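Local structure of Pap fimbrial major pilin protein (Escherichia coli, 2UY6) at residues D126-N129 with V130-T134. The protein polymerizes into the thick, right-handed helical rod of the P pilus, the surface filament with which the bacterium colonizes the epithelium of specific host organs. The protein carries 2 engineered substitutions. Numbering follows the deposited sequence.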
# COMPACT_ATOMS: atom_id res chain seq x y z
N ASP B 126 2.81 -13.13 17.83
CA ASP B 126 3.74 -12.07 18.21
C ASP B 126 5.19 -12.31 17.81
O ASP B 126 5.76 -13.37 18.08
CB ASP B 126 3.64 -11.82 19.73
N GLY B 127 5.79 -11.31 17.17
CA GLY B 127 7.17 -11.42 16.75
C GLY B 127 7.38 -12.16 15.44
O GLY B 127 8.50 -12.53 15.11
N GLU B 128 6.31 -12.37 14.68
CA GLU B 128 6.43 -13.08 13.40
C GLU B 128 5.56 -12.46 12.31
O GLU B 128 4.61 -11.73 12.59
CB GLU B 128 6.03 -14.54 13.58
CG GLU B 128 6.76 -15.27 14.69
CD GLU B 128 6.30 -16.71 14.84
OE1 GLU B 128 6.59 -17.53 13.95
OE2 GLU B 128 5.64 -17.01 15.86
N ASN B 129 5.90 -12.75 11.06
CA ASN B 129 5.14 -12.22 9.93
C ASN B 129 4.64 -13.38 9.06
O ASN B 129 4.34 -13.21 7.87
CB ASN B 129 6.03 -11.29 9.10
CG ASN B 129 7.20 -12.01 8.48
OD1 ASN B 129 7.98 -12.65 9.17
ND2 ASN B 129 7.33 -11.91 7.16
N VAL B 130 4.56 -14.56 9.66
CA VAL B 130 4.11 -15.75 8.97
C VAL B 130 2.83 -16.27 9.60
O VAL B 130 2.75 -16.44 10.82
CB VAL B 130 5.16 -16.89 9.04
CG1 VAL B 130 4.64 -18.14 8.35
CG2 VAL B 130 6.46 -16.44 8.42
N LEU B 131 1.82 -16.50 8.77
CA LEU B 131 0.56 -17.06 9.26
C LEU B 131 0.78 -18.56 9.15
O LEU B 131 1.26 -19.05 8.12
CB LEU B 131 -0.60 -16.61 8.37
CG LEU B 131 -0.88 -15.10 8.34
CD1 LEU B 131 -1.69 -14.74 7.10
CD2 LEU B 131 -1.60 -14.69 9.60
N HIS B 132 0.46 -19.30 10.22
CA HIS B 132 0.67 -20.74 10.24
C HIS B 132 -0.63 -21.54 10.13
O HIS B 132 -1.59 -21.28 10.84
CB HIS B 132 1.38 -21.16 11.53
CG HIS B 132 2.65 -20.40 11.81
ND1 HIS B 132 3.82 -20.64 11.14
CD2 HIS B 132 2.92 -19.44 12.72
CE1 HIS B 132 4.77 -19.85 11.62
NE2 HIS B 132 4.25 -19.12 12.58
N TYR B 133 -0.63 -22.51 9.22
CA TYR B 133 -1.77 -23.40 9.01
C TYR B 133 -1.22 -24.81 8.80
O TYR B 133 -0.01 -25.00 8.61
CB TYR B 133 -2.57 -23.04 7.75
CG TYR B 133 -3.21 -21.67 7.72
CD1 TYR B 133 -2.50 -20.55 7.26
CD2 TYR B 133 -4.52 -21.49 8.13
CE1 TYR B 133 -3.11 -19.29 7.22
CE2 TYR B 133 -5.13 -20.24 8.10
CZ TYR B 133 -4.42 -19.15 7.64
OH TYR B 133 -5.02 -17.92 7.63
N THR B 134 -2.10 -25.80 8.83
CA THR B 134 -1.69 -27.18 8.57
C THR B 134 -2.73 -27.74 7.61
O THR B 134 -3.90 -27.38 7.68
CB THR B 134 -1.65 -28.06 9.83
OG1 THR B 134 -2.73 -27.70 10.70
CG2 THR B 134 -0.33 -27.89 10.55
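Glu128 and His132 join the loop that follows strand 117-118 to the start of strand 130-139, in the incomplete immunoglobulin-like fold of a chaperone-usher pilin. Their link is a His-carboxylate hydrogen bond, local to one continuous stretch of chain. His132 NE2 donates to Glu128 OE1 over 3.1 Å with an N-H...O angle of 153°. The acceptor lies close to the plane of the imidazole, at the ring's edge, but the donor reaches OE1 from above the carboxylate, whose plane is turned 47° from the ring. With CG anti to its own carbonyl carbon (chi1 -53°) and the chain extended beyond it, Glu128 reaches forward along the strand, meeting the histidine side chain at about a right angle. The other ring nitrogen, ND1, is hydrogen-bonded to Asp55 OD1 of strand 52-59. The ring is thus gripped at both nitrogens between two carboxylates, an environment that would probably favour its protonated form.

Polar bonds also anchor the end of the loop. The CB bond of Asn129 leads away from the start of the strand, and its amide nitrogen ND2 is hydrogen-bonded to Glu57 OE2 and Leu58 O on strand 52-59, while its backbone pairs with Leu58.

Van der Waals contacts are few. Val130 lays CG2 beside the preceding peptide, 3.6 Å from Asn129 C and 4.2 Å from Asn129 OD1. Leu131 points the other way, into the interior against Leu79 and Leu124.

A backbone carbonyl completes the surroundings of the imidazole: Val130 O stands 3.4 Å above the His132 ring plane, off the ring's centre.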